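Local coordinates for protein NADP-dependent alcohol dehydrogenase (Entamoeba histolytica, PDB 2OUI) that catalyses the NADP-dependent interconversion of alcohols and their aldehydes or ketones, as a zinc-binding homotetramer of the medium-chain alcohol dehydrogenase family, at residues G3-G8 with G13-K18; T43-A48 with A333-K338; E225-A230 with K234-V239; T169-G174 with V253-P258; K80-A85 with V300-L305. The protein carries 1 engineered substitution. All blocks are in the same frame, centred on the assembly; numbering follows the deposited sequence.

In the fold
Contacts 3 and 4 lie side by side in the Rossmann-type half, where helix 223-230 and the end of helix 248-255 cover the sheet holding strands 170-173 and 236-241; both are buried and made of apolar side chains, and Asp237 ties them together through Lys257. Contact 5, also buried and apolar, joins strand 80-83 of the GroES-like half to helix 298-310. The other two are less enclosed. Contact 1 is a hairpin held by backbone hydrogen bonds and an indole face, while contact 2, at the surface, sets a lysine and a methionine against a tryptophan between helices 38-46 and 329-339. Met6 of contact 1 touches Val44 of contact 2.

Contact 1: G3-G8 with G13-K18; sequences GLAMLG and GWIEKK
Gly13 and Ala5 form a hydrogen-bonded antiparallel pair in which Ala5 N donates to Gly13 O at 2.9 Å and Gly13 N to Ala5 O at 3.1 Å. Glycine suits this place because any side chain here would start very near Leu7 CD1, which lies 3.9 Å from Gly13 N. Trp14, the next residue, faces Leu4 in a non-hydrogen-bonded pair. Its CG is anti to the carbonyl carbon (chi1 -65°), which brings the indole back across the first strand: Leu4 CB sits 3.8 Å from the centroid of the Trp14 six-membered ring, almost straight above it, and Leu4 CD1 covers the pyrrole part. Trp14 CA also makes a C-H...O contact with Gly3 O. Ile15 then pairs with Gly3, each donating to the other's carbonyl. On the sheet face away from the indole, Ile15 CD1 reaches Ala5 CB at 3.5 Å, while Ile15 CG2 and Leu7 CD2 slide tightly past each other, also at 3.5 Å. Ala5, Leu7 and Ile15 thus form an apolar patch. The N-terminal hairpin is extended by strand 55-56 beyond strand 2-8, and helix 329-339 covers its Leu4-Trp14 face, with Glu331 accepting a hydrogen bond from Trp14 NE1.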
# COMPACT_ATOMS: atom_id res chain seq x y z
N GLY A 3 40.34 -16.23 10.35
CA GLY A 3 39.10 -16.10 9.56
C GLY A 3 39.34 -16.64 8.15
O GLY A 3 40.48 -16.67 7.67
N LEU A 4 38.27 -17.08 7.49
CA LEU A 4 38.36 -17.59 6.13
C LEU A 4 37.99 -16.44 5.21
O LEU A 4 36.86 -15.93 5.30
CB LEU A 4 37.40 -18.76 5.91
CG LEU A 4 37.44 -19.29 4.46
CD1 LEU A 4 38.78 -19.88 4.18
CD2 LEU A 4 36.34 -20.31 4.23
N ALA A 5 38.93 -16.04 4.33
CA ALA A 5 38.80 -14.80 3.55
C ALA A 5 38.82 -14.98 2.03
O ALA A 5 39.36 -15.96 1.53
CB ALA A 5 39.89 -13.81 3.93
N MET A 6 38.22 -14.01 1.32
CA MET A 6 38.44 -13.83 -0.12
C MET A 6 39.74 -13.05 -0.24
O MET A 6 39.81 -11.88 0.17
CB MET A 6 37.31 -13.00 -0.73
CG MET A 6 37.54 -12.64 -2.19
SD MET A 6 36.05 -11.85 -2.81
CE MET A 6 36.60 -11.47 -4.48
N LEU A 7 40.76 -13.70 -0.78
CA LEU A 7 42.06 -13.08 -0.92
C LEU A 7 42.16 -12.31 -2.24
O LEU A 7 42.98 -11.40 -2.38
CB LEU A 7 43.14 -14.15 -0.85
CG LEU A 7 43.09 -15.10 0.35
CD1 LEU A 7 44.18 -16.13 0.25
CD2 LEU A 7 43.19 -14.32 1.64
N GLY A 8 41.33 -12.70 -3.19
CA GLY A 8 41.27 -12.05 -4.49
C GLY A 8 40.18 -12.77 -5.26
O GLY A 8 39.70 -13.80 -4.79
N GLY A 13 41.31 -18.39 1.48
CA GLY A 13 42.23 -19.01 2.42
C GLY A 13 42.11 -18.39 3.80
O GLY A 13 41.50 -17.34 3.98
N TRP A 14 42.68 -19.07 4.79
CA TRP A 14 42.67 -18.58 6.16
C TRP A 14 43.71 -17.49 6.36
O TRP A 14 44.86 -17.63 5.95
CB TRP A 14 42.92 -19.75 7.14
CG TRP A 14 41.79 -20.72 7.08
CD1 TRP A 14 41.68 -21.80 6.25
CD2 TRP A 14 40.57 -20.67 7.84
NE1 TRP A 14 40.47 -22.44 6.46
CE2 TRP A 14 39.77 -21.77 7.43
CE3 TRP A 14 40.09 -19.82 8.86
CZ2 TRP A 14 38.49 -22.03 7.97
CZ3 TRP A 14 38.80 -20.08 9.41
CH2 TRP A 14 38.03 -21.19 8.97
N ILE A 15 43.29 -16.40 7.00
CA ILE A 15 44.19 -15.29 7.34
C ILE A 15 44.02 -14.90 8.82
O ILE A 15 43.09 -15.34 9.49
CB ILE A 15 43.92 -14.05 6.44
CG1 ILE A 15 42.52 -13.50 6.67
CG2 ILE A 15 44.17 -14.39 4.95
CD1 ILE A 15 42.21 -12.17 5.98
N GLU A 16 44.93 -14.06 9.31
CA GLU A 16 44.85 -13.54 10.68
C GLU A 16 44.49 -12.06 10.61
O GLU A 16 45.03 -11.30 9.80
CB GLU A 16 46.17 -13.71 11.41
CG GLU A 16 46.63 -15.15 11.59
CD GLU A 16 46.01 -15.83 12.81
OE1 GLU A 16 45.19 -15.20 13.52
OE2 GLU A 16 46.37 -17.01 13.05
N LYS A 17 43.53 -11.66 11.44
CA LYS A 17 43.06 -10.29 11.50
C LYS A 17 43.00 -9.92 12.98
O LYS A 17 42.90 -10.81 13.85
CB LYS A 17 41.67 -10.15 10.84
CG LYS A 17 41.67 -10.48 9.35
CD LYS A 17 40.61 -9.74 8.56
CE LYS A 17 41.20 -8.58 7.77
NZ LYS A 17 40.13 -7.87 7.04
N LYS A 18 43.16 -8.64 13.28
CA LYS A 18 43.05 -8.19 14.65
C LYS A 18 41.59 -8.35 15.10
O LYS A 18 40.65 -8.24 14.28
CB LYS A 18 43.54 -6.75 14.82
CG LYS A 18 42.58 -5.68 14.33
CD LYS A 18 42.93 -4.32 14.97
CE LYS A 18 41.75 -3.36 14.90
NZ LYS A 18 42.14 -1.98 15.30

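Contact 2: T43-A48 with A333-K338; sequences TVWAGA and ALMLMK
This is a surface cation-pi contact between two helices: Trp45, in the last turn of helix 38-46 in the GroES-like part of the chain, receives Lys338 and Met335 from helix 329-339 near the C-terminus. About 290 residues separate the partners in sequence, and the contact joins helix 329-339 to helix 38-46 of the GroES-like part.

Trp45 offers a broad, flat and polarisable surface. Lys338 runs across one face of it at about a right angle to the tryptophan side chain. Its CG is anti to the backbone N (chi1 -172°), and the nearly extended chain carries the methylenes out over the indole. CG lies above the six-membered ring, on its CE3-CZ3 side, CD sits over the same ring near its centre, and Lys338 CE is only 3.5 Å from the centroid of the Trp45 five-membered ring. A bend at the last torsion then keeps the amino group above the ring, with Lys338 NZ 4.2 Å from that same centroid and 11° off its normal. Lysine therefore suits a half-exposed position: its aliphatic arm covers the ring, while its charge can meet the pi electrons and probably water as well.

The opposite face of the indole is covered by Val44 CG1, and Ile12 of strand 11-16 touches Val44, Trp45, Leu334 and Met335, so Ile12 lies against residues of both helices. Met335, bent at its second torsion, adds a Met-aromatic contact. Its sulfur approaches the far end of the benzo ring obliquely, with Met335 SD 3.9 Å from Trp45 CH2.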
# COMPACT_ATOMS: atom_id res chain seq x y z
N THR A 43 30.47 -13.84 -5.35
CA THR A 43 31.42 -12.80 -4.95
C THR A 43 32.86 -13.22 -5.22
O THR A 43 33.64 -12.46 -5.82
CB THR A 43 31.19 -12.42 -3.47
OG1 THR A 43 29.85 -11.92 -3.34
CG2 THR A 43 32.21 -11.39 -2.97
N VAL A 44 33.24 -14.44 -4.81
CA VAL A 44 34.62 -14.92 -4.96
C VAL A 44 34.95 -15.34 -6.40
O VAL A 44 35.93 -14.85 -6.99
CB VAL A 44 34.97 -16.08 -3.98
CG1 VAL A 44 36.37 -16.65 -4.25
CG2 VAL A 44 34.84 -15.64 -2.53
N TRP A 45 34.17 -16.25 -6.97
CA TRP A 45 34.61 -16.85 -8.23
C TRP A 45 34.09 -16.12 -9.48
O TRP A 45 34.69 -16.21 -10.54
CB TRP A 45 34.36 -18.37 -8.28
CG TRP A 45 35.30 -19.17 -7.36
CD1 TRP A 45 36.57 -19.60 -7.65
CD2 TRP A 45 35.02 -19.61 -6.03
NE1 TRP A 45 37.09 -20.28 -6.58
CE2 TRP A 45 36.16 -20.30 -5.57
CE3 TRP A 45 33.90 -19.50 -5.18
CZ2 TRP A 45 36.22 -20.87 -4.30
CZ3 TRP A 45 33.96 -20.06 -3.92
CH2 TRP A 45 35.12 -20.73 -3.49
N ALA A 46 33.00 -15.37 -9.34
CA ALA A 46 32.45 -14.58 -10.44
C ALA A 46 32.86 -13.11 -10.38
O ALA A 46 32.74 -12.39 -11.37
CB ALA A 46 30.88 -14.70 -10.49
N GLY A 47 33.36 -12.66 -9.22
CA GLY A 47 33.69 -11.25 -9.02
C GLY A 47 32.51 -10.32 -9.19
O GLY A 47 32.68 -9.15 -9.57
N ALA A 48 31.32 -10.84 -8.87
CA ALA A 48 30.02 -10.21 -9.16
C ALA A 48 29.78 -8.84 -8.52
O ALA A 48 28.92 -8.08 -8.99
CB ALA A 48 28.87 -11.17 -8.80
N ALA A 333 32.47 -26.53 3.88
CA ALA A 333 31.08 -26.20 3.66
C ALA A 333 30.94 -25.21 2.50
O ALA A 333 30.04 -25.35 1.66
CB ALA A 333 30.45 -25.63 4.91
N LEU A 334 31.82 -24.21 2.43
CA LEU A 334 31.69 -23.23 1.34
C LEU A 334 31.98 -23.88 -0.01
O LEU A 334 31.31 -23.58 -1.00
CB LEU A 334 32.61 -22.02 1.55
CG LEU A 334 32.60 -20.92 0.48
CD1 LEU A 334 31.20 -20.31 0.26
CD2 LEU A 334 33.63 -19.84 0.82
N MET A 335 32.94 -24.79 -0.04
CA MET A 335 33.29 -25.53 -1.28
C MET A 335 32.14 -26.37 -1.84
O MET A 335 32.03 -26.53 -3.06
CB MET A 335 34.52 -26.38 -1.07
CG MET A 335 35.81 -25.58 -0.94
SD MET A 335 36.02 -24.32 -2.23
CE MET A 335 37.78 -24.06 -2.12
N LEU A 336 31.27 -26.88 -0.96
CA LEU A 336 30.03 -27.55 -1.36
C LEU A 336 29.10 -26.63 -2.12
O LEU A 336 28.46 -27.07 -3.07
CB LEU A 336 29.27 -28.10 -0.14
CG LEU A 336 29.70 -29.41 0.53
CD1 LEU A 336 28.83 -29.66 1.77
CD2 LEU A 336 29.57 -30.56 -0.45
N MET A 337 29.02 -25.37 -1.71
CA MET A 337 28.12 -24.41 -2.35
C MET A 337 28.59 -24.08 -3.76
O MET A 337 27.77 -23.72 -4.63
CB MET A 337 28.00 -23.11 -1.54
CG MET A 337 27.48 -23.30 -0.13
SD MET A 337 25.90 -24.17 -0.04
CE MET A 337 24.71 -22.87 -0.28
N LYS A 338 29.90 -24.20 -3.96
CA LYS A 338 30.53 -23.97 -5.24
C LYS A 338 30.33 -25.19 -6.14
O LYS A 338 29.90 -25.05 -7.28
CB LYS A 338 32.03 -23.70 -5.06
CG LYS A 338 32.72 -23.25 -6.35
CD LYS A 338 34.21 -23.57 -6.34
CE LYS A 338 34.93 -22.95 -7.53
NZ LYS A 338 34.08 -22.93 -8.75

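Contact 3: E225-A230 with K234-V239; sequences EQILKA and KGVDKV
In the Rossmann-type nucleotide-binding half, the short turn between helix 223-230 and strand 236-241 folds the helix back over the strand it precedes. The contact is small and apolar, carried by two neighbouring helix residues and the first residues of the returning chain.

Ile227 points toward the strand side. Its CG2 branch, anti to the backbone N, meets Val236 CG1 at 3.6 Å, and the two side chains cross obliquely, branch against branch. Beta-branched residues suit both positions, since their methyl groups start close to the backbone, so they can meet where helix and strand run close. Leu228 is directed less squarely at the turn, but its longer chain brings CD2 over the backbone of Gly235, 4.0 Å from Gly235 CA. Gly235 has a positive phi (83°), a backbone angle that glycine adopts more readily than other residues.

Thr231 fastens the turn, its hydroxyl bonding to both Ile227 O and Gly235 N. Ile227 also packs on Cys171 and Val197 of the neighbouring strands and on Met255, so it belongs to a wider core. In sheet order, helix 223-230 connects strand 214-216, outermost within the chain, with strand 236-241, which lies beyond strands 194-197 and 170-173. That long beta-alpha-beta crossover between the two halves of a parallel sheet is the hallmark of the Rossmann fold.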
# COMPACT_ATOMS: atom_id res chain seq x y z
N GLU A 225 6.07 -22.85 -21.35
CA GLU A 225 5.03 -23.62 -22.02
C GLU A 225 4.32 -24.56 -21.04
O GLU A 225 3.09 -24.68 -21.06
CB GLU A 225 5.62 -24.40 -23.20
CG GLU A 225 6.19 -23.52 -24.32
CD GLU A 225 5.12 -22.75 -25.11
OE1 GLU A 225 4.07 -23.34 -25.48
OE2 GLU A 225 5.35 -21.55 -25.39
N GLN A 226 5.08 -25.19 -20.15
CA GLN A 226 4.48 -26.09 -19.16
C GLN A 226 3.49 -25.38 -18.24
O GLN A 226 2.41 -25.92 -17.93
CB GLN A 226 5.58 -26.72 -18.31
CG GLN A 226 6.35 -27.86 -18.95
CD GLN A 226 7.21 -28.58 -17.91
OE1 GLN A 226 8.45 -28.56 -17.96
NE2 GLN A 226 6.55 -29.20 -16.95
N ILE A 227 3.86 -24.20 -17.78
CA ILE A 227 3.02 -23.42 -16.85
C ILE A 227 1.82 -22.83 -17.58
O ILE A 227 0.71 -22.79 -17.03
CB ILE A 227 3.85 -22.35 -16.10
CG1 ILE A 227 4.70 -23.06 -15.03
CG2 ILE A 227 2.93 -21.28 -15.47
CD1 ILE A 227 5.91 -22.32 -14.61
N LEU A 228 2.02 -22.38 -18.82
CA LEU A 228 0.89 -21.91 -19.62
C LEU A 228 -0.10 -23.02 -19.94
O LEU A 228 -1.31 -22.82 -19.90
CB LEU A 228 1.37 -21.25 -20.90
CG LEU A 228 2.09 -19.91 -20.72
CD1 LEU A 228 2.62 -19.43 -22.07
CD2 LEU A 228 1.19 -18.85 -20.06
N LYS A 229 0.41 -24.21 -20.26
CA LYS A 229 -0.46 -25.36 -20.43
C LYS A 229 -1.21 -25.69 -19.15
O LYS A 229 -2.41 -25.99 -19.20
CB LYS A 229 0.32 -26.58 -20.92
CG LYS A 229 0.33 -26.70 -22.42
CD LYS A 229 1.61 -27.34 -22.95
CE LYS A 229 1.82 -26.95 -24.41
NZ LYS A 229 3.07 -27.50 -25.01
N ALA A 230 -0.52 -25.65 -18.01
CA ALA A 230 -1.12 -26.01 -16.73
C ALA A 230 -2.20 -25.02 -16.30
O ALA A 230 -3.05 -25.35 -15.47
CB ALA A 230 -0.06 -26.17 -15.63
N LYS A 234 -3.66 -18.97 -19.32
CA LYS A 234 -3.91 -17.70 -18.61
C LYS A 234 -2.75 -17.16 -17.76
O LYS A 234 -2.74 -15.99 -17.40
CB LYS A 234 -5.23 -17.70 -17.81
CG LYS A 234 -5.40 -18.79 -16.77
CD LYS A 234 -6.90 -19.17 -16.65
CE LYS A 234 -7.20 -20.04 -15.40
NZ LYS A 234 -6.65 -21.44 -15.44
N GLY A 235 -1.76 -18.00 -17.50
CA GLY A 235 -0.59 -17.60 -16.73
C GLY A 235 -0.86 -17.67 -15.24
O GLY A 235 -1.96 -18.04 -14.82
N VAL A 236 0.14 -17.32 -14.44
CA VAL A 236 0.01 -17.34 -12.99
C VAL A 236 -0.21 -15.93 -12.47
O VAL A 236 0.02 -14.96 -13.20
CB VAL A 236 1.28 -17.96 -12.33
CG1 VAL A 236 1.50 -19.38 -12.80
CG2 VAL A 236 2.53 -17.09 -12.62
N ASP A 237 -0.64 -15.80 -11.21
CA ASP A 237 -0.94 -14.47 -10.63
C ASP A 237 0.31 -13.70 -10.26
O ASP A 237 0.38 -12.49 -10.51
CB ASP A 237 -1.83 -14.62 -9.39
CG ASP A 237 -3.18 -15.22 -9.71
OD1 ASP A 237 -3.85 -14.72 -10.64
OD2 ASP A 237 -3.58 -16.21 -9.08
N LYS A 238 1.26 -14.38 -9.61
CA LYS A 238 2.48 -13.75 -9.07
C LYS A 238 3.66 -14.70 -9.29
O LYS A 238 3.48 -15.92 -9.36
CB LYS A 238 2.32 -13.51 -7.56
CG LYS A 238 1.06 -12.70 -7.14
CD LYS A 238 1.07 -11.22 -7.60
CE LYS A 238 -0.36 -10.65 -7.65
NZ LYS A 238 -1.05 -10.74 -6.34
N VAL A 239 4.86 -14.15 -9.37
CA VAL A 239 6.07 -14.94 -9.62
C VAL A 239 7.19 -14.48 -8.66
O VAL A 239 7.41 -13.28 -8.49
CB VAL A 239 6.58 -14.81 -11.09
CG1 VAL A 239 7.91 -15.54 -11.27
CG2 VAL A 239 5.55 -15.34 -12.08

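Contact 4: T169-G174 with V253-P258; sequences TVCVIG and VKMIKP
Met255 lays its thioether along the face of strand 170-173 that carries Cys171 and Ile173, with its sulfur on the cysteine and its terminal methyl on the isoleucine. Met255 SD is 3.6 Å from Cys171 SG and 3.8 Å from Cys171 CB. Beyond the sulfur, Met255 CE meets Ile173 CD1 at 3.7 Å, the two chains reaching toward each other tip to tip. Met255 CG stands between the backbone N and the carbonyl carbon (chi1 70°), and a further bend about the CG-SD bond turns the methyl toward the isoleucine. Cys171 and Ile173, two apart on the strand, both point toward the end of helix 248-255; the small cysteine admits the sulfur, while the longer isoleucine reaches the methyl.

Val239 and Ile223 also touch Met255, placing it in the core between the central parallel sheet and the helices packed on it. The strand runs on to Gly174, the first glycine of a probable GxGxxG nucleotide-binding motif. Nearby, Lys257 pairs with Asp237 and with Glu93 of a neighbouring subunit.

Across the contact itself there is sulfur and hydrocarbon only: the cohesion is dispersion between polarisable, nonpolar surfaces, and shape rather than bond direction sets the fit.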
# COMPACT_ATOMS: atom_id res chain seq x y z
N THR A 169 -2.37 -17.97 -7.43
CA THR A 169 -1.59 -19.04 -8.02
C THR A 169 -0.20 -18.42 -8.26
O THR A 169 -0.08 -17.37 -8.90
CB THR A 169 -2.24 -19.49 -9.35
OG1 THR A 169 -3.50 -20.11 -9.07
CG2 THR A 169 -1.35 -20.50 -10.11
N VAL A 170 0.84 -19.08 -7.77
CA VAL A 170 2.15 -18.46 -7.71
C VAL A 170 3.14 -19.41 -8.38
O VAL A 170 2.96 -20.64 -8.31
CB VAL A 170 2.57 -18.21 -6.23
CG1 VAL A 170 4.08 -17.81 -6.09
CG2 VAL A 170 1.66 -17.14 -5.56
N CYS A 171 4.15 -18.85 -9.03
CA CYS A 171 5.29 -19.66 -9.48
C CYS A 171 6.56 -19.18 -8.78
O CYS A 171 6.83 -17.98 -8.76
CB CYS A 171 5.50 -19.54 -10.99
SG CYS A 171 6.86 -20.56 -11.60
N VAL A 172 7.31 -20.10 -8.19
CA VAL A 172 8.65 -19.81 -7.67
C VAL A 172 9.67 -20.41 -8.63
O VAL A 172 9.65 -21.63 -8.87
CB VAL A 172 8.86 -20.44 -6.27
CG1 VAL A 172 10.29 -20.18 -5.80
CG2 VAL A 172 7.84 -19.89 -5.28
N ILE A 173 10.52 -19.56 -9.22
CA ILE A 173 11.54 -20.06 -10.16
C ILE A 173 12.87 -20.12 -9.43
O ILE A 173 13.43 -19.09 -9.05
CB ILE A 173 11.66 -19.17 -11.42
CG1 ILE A 173 10.30 -19.00 -12.08
CG2 ILE A 173 12.67 -19.78 -12.39
CD1 ILE A 173 10.26 -17.94 -13.18
N GLY A 174 13.35 -21.34 -9.20
CA GLY A 174 14.63 -21.58 -8.57
C GLY A 174 14.33 -22.06 -7.18
O GLY A 174 13.75 -21.34 -6.37
N VAL A 253 8.06 -12.95 -16.99
CA VAL A 253 7.16 -12.03 -17.66
C VAL A 253 6.24 -12.81 -18.60
O VAL A 253 5.07 -12.46 -18.76
CB VAL A 253 7.94 -10.96 -18.47
CG1 VAL A 253 7.02 -10.18 -19.44
CG2 VAL A 253 8.73 -10.04 -17.53
N LYS A 254 6.76 -13.87 -19.22
CA LYS A 254 5.96 -14.62 -20.20
C LYS A 254 4.90 -15.52 -19.54
O LYS A 254 3.89 -15.86 -20.16
CB LYS A 254 6.83 -15.44 -21.15
CG LYS A 254 7.73 -14.57 -22.07
CD LYS A 254 8.73 -15.43 -22.84
CE LYS A 254 9.64 -14.54 -23.67
NZ LYS A 254 10.58 -15.34 -24.54
N MET A 255 5.13 -15.91 -18.29
CA MET A 255 4.18 -16.82 -17.62
C MET A 255 3.17 -16.10 -16.73
O MET A 255 2.23 -16.75 -16.24
CB MET A 255 4.92 -17.85 -16.77
CG MET A 255 5.55 -17.21 -15.57
SD MET A 255 6.29 -18.48 -14.50
CE MET A 255 7.65 -19.09 -15.53
N ILE A 256 3.35 -14.79 -16.53
CA ILE A 256 2.56 -14.04 -15.55
C ILE A 256 1.43 -13.25 -16.20
O ILE A 256 1.56 -12.75 -17.34
CB ILE A 256 3.46 -13.12 -14.68
CG1 ILE A 256 2.80 -12.82 -13.32
CG2 ILE A 256 3.87 -11.84 -15.43
CD1 ILE A 256 3.72 -12.04 -12.37
N LYS A 257 0.30 -13.16 -15.51
CA LYS A 257 -0.84 -12.36 -16.01
C LYS A 257 -0.47 -10.87 -16.01
O LYS A 257 0.41 -10.46 -15.23
CB LYS A 257 -2.01 -12.52 -15.02
CG LYS A 257 -2.63 -13.90 -15.02
CD LYS A 257 -3.71 -13.98 -13.92
CE LYS A 257 -4.46 -15.30 -13.98
NZ LYS A 257 -5.46 -15.32 -12.86
N PRO A 258 -1.21 -10.04 -16.78
CA PRO A 258 -1.04 -8.59 -16.62
C PRO A 258 -1.62 -8.15 -15.28
O PRO A 258 -2.51 -8.82 -14.74
CB PRO A 258 -1.91 -8.02 -17.75
CG PRO A 258 -2.99 -9.06 -17.96
CD PRO A 258 -2.23 -10.36 -17.81

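Contact 5: K80-A85 with V300-L305; sequences KVIVPA and VRMEKL
Met302 of helix 298-310 turns its side chain toward strand 80-83 and the residues just after it, and comes to rest against Ile82 and Pro84. The contact joins two parts of the alcohol dehydrogenase fold: the strand belongs to the GroES-like catalytic half, whereas the helix follows strand 288-292, outermost within the chain in the Rossmann-type sheet.

Ile82 and Pro84 lie two residues apart and both direct their CB toward the helix, while Val83 between them points the other way. Met302 is the counterpart of both. Its CG is anti to the carbonyl carbon (chi1 -64°), and bends at the next two torsions fold the chain instead of extending it, so that its flank is presented to the strand. The middle of the methionine thus does most of the touching. Met302 SD lies 3.8 Å from Ile82 CG2, the methyl branch, and the two side chains meet at a slant. Pro84 touches through CB, which lies near CG, SD and CE of the methionine. Proline suits a site where the strand gives way to loop, since it has no backbone N-H to bond, and flexible methionine can mould itself to two different neighbours.

Around this core, Ala134 touches Met302 and Leu148 touches Ile82. Ala85, next in the chain, packs on the zinc ligand His59, and the Pro84 side chain is itself about 11 Å from the metal. At the other end of the helix segment, Lys304 forms a salt bridge with Asp168 of a neighbouring subunit. The closest approach to the proline is Met302 CG to Pro84 CB, at 3.8 Å.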
# COMPACT_ATOMS: atom_id res chain seq x y z
N LYS A 80 23.18 -15.65 23.79
CA LYS A 80 23.20 -16.36 22.52
C LYS A 80 22.22 -15.66 21.58
O LYS A 80 21.10 -15.33 21.97
CB LYS A 80 22.87 -17.84 22.73
CG LYS A 80 23.93 -18.53 23.61
CD LYS A 80 23.68 -20.01 23.79
CE LYS A 80 24.67 -20.55 24.83
NZ LYS A 80 24.36 -21.93 25.26
N VAL A 81 22.66 -15.42 20.35
CA VAL A 81 21.92 -14.52 19.45
C VAL A 81 21.83 -15.09 18.04
O VAL A 81 22.71 -15.85 17.61
CB VAL A 81 22.58 -13.11 19.34
CG1 VAL A 81 22.42 -12.32 20.64
CG2 VAL A 81 24.09 -13.22 18.98
N ILE A 82 20.78 -14.67 17.35
CA ILE A 82 20.61 -14.93 15.93
C ILE A 82 21.16 -13.68 15.23
O ILE A 82 20.70 -12.55 15.48
CB ILE A 82 19.11 -15.10 15.58
CG1 ILE A 82 18.52 -16.32 16.30
CG2 ILE A 82 18.92 -15.32 14.11
CD1 ILE A 82 16.97 -16.32 16.32
N VAL A 83 22.13 -13.88 14.36
CA VAL A 83 22.73 -12.75 13.66
C VAL A 83 22.12 -12.63 12.26
O VAL A 83 22.26 -13.56 11.45
CB VAL A 83 24.26 -12.92 13.54
CG1 VAL A 83 24.89 -11.63 12.97
CG2 VAL A 83 24.90 -13.28 14.91
N PRO A 84 21.45 -11.50 11.96
CA PRO A 84 20.88 -11.37 10.60
C PRO A 84 22.01 -11.10 9.60
O PRO A 84 23.00 -10.48 9.96
CB PRO A 84 19.93 -10.17 10.70
CG PRO A 84 20.53 -9.31 11.85
CD PRO A 84 21.19 -10.32 12.80
N ALA A 85 21.88 -11.57 8.34
CA ALA A 85 22.90 -11.28 7.33
C ALA A 85 23.00 -9.76 7.12
O ALA A 85 24.08 -9.25 6.82
CB ALA A 85 22.59 -11.97 5.99
N VAL A 300 14.28 -7.17 14.69
CA VAL A 300 12.83 -7.37 14.62
C VAL A 300 12.49 -8.45 13.58
O VAL A 300 11.70 -9.35 13.86
CB VAL A 300 12.08 -6.03 14.43
CG1 VAL A 300 10.61 -6.27 14.06
CG2 VAL A 300 12.18 -5.21 15.74
N ARG A 301 13.09 -8.35 12.39
CA ARG A 301 12.91 -9.33 11.33
C ARG A 301 13.22 -10.75 11.84
O ARG A 301 12.46 -11.68 11.61
CB ARG A 301 13.83 -8.96 10.15
CG ARG A 301 13.73 -9.88 8.91
CD ARG A 301 12.35 -9.77 8.25
NE ARG A 301 12.31 -10.47 6.96
CZ ARG A 301 11.29 -10.44 6.12
NH1 ARG A 301 10.18 -9.75 6.39
NH2 ARG A 301 11.38 -11.10 4.98
N MET A 302 14.33 -10.89 12.56
CA MET A 302 14.70 -12.20 13.13
C MET A 302 13.69 -12.68 14.14
O MET A 302 13.35 -13.87 14.16
CB MET A 302 16.10 -12.15 13.76
CG MET A 302 17.22 -11.87 12.76
SD MET A 302 17.43 -13.12 11.44
CE MET A 302 16.55 -12.34 10.04
N GLU A 303 13.23 -11.79 15.02
CA GLU A 303 12.29 -12.19 16.09
C GLU A 303 10.95 -12.65 15.51
O GLU A 303 10.39 -13.64 16.01
CB GLU A 303 12.07 -11.03 17.06
CG GLU A 303 13.29 -10.62 17.84
CD GLU A 303 13.05 -9.35 18.66
OE1 GLU A 303 11.96 -8.73 18.55
OE2 GLU A 303 13.97 -8.98 19.43
N LYS A 304 10.45 -11.93 14.50
CA LYS A 304 9.19 -12.27 13.80
C LYS A 304 9.28 -13.64 13.17
O LYS A 304 8.41 -14.49 13.38
CB LYS A 304 8.88 -11.27 12.67
CG LYS A 304 8.84 -9.81 13.07
CD LYS A 304 7.68 -9.52 13.92
CE LYS A 304 6.53 -9.04 13.08
NZ LYS A 304 5.59 -8.47 14.07
N LEU A 305 10.34 -13.85 12.38
CA LEU A 305 10.53 -15.12 11.66
C LEU A 305 10.76 -16.27 12.66
O LEU A 305 10.18 -17.36 12.53
CB LEU A 305 11.69 -15.00 10.68
CG LEU A 305 11.41 -14.00 9.54
CD1 LEU A 305 12.60 -13.95 8.62
CD2 LEU A 305 10.16 -14.42 8.78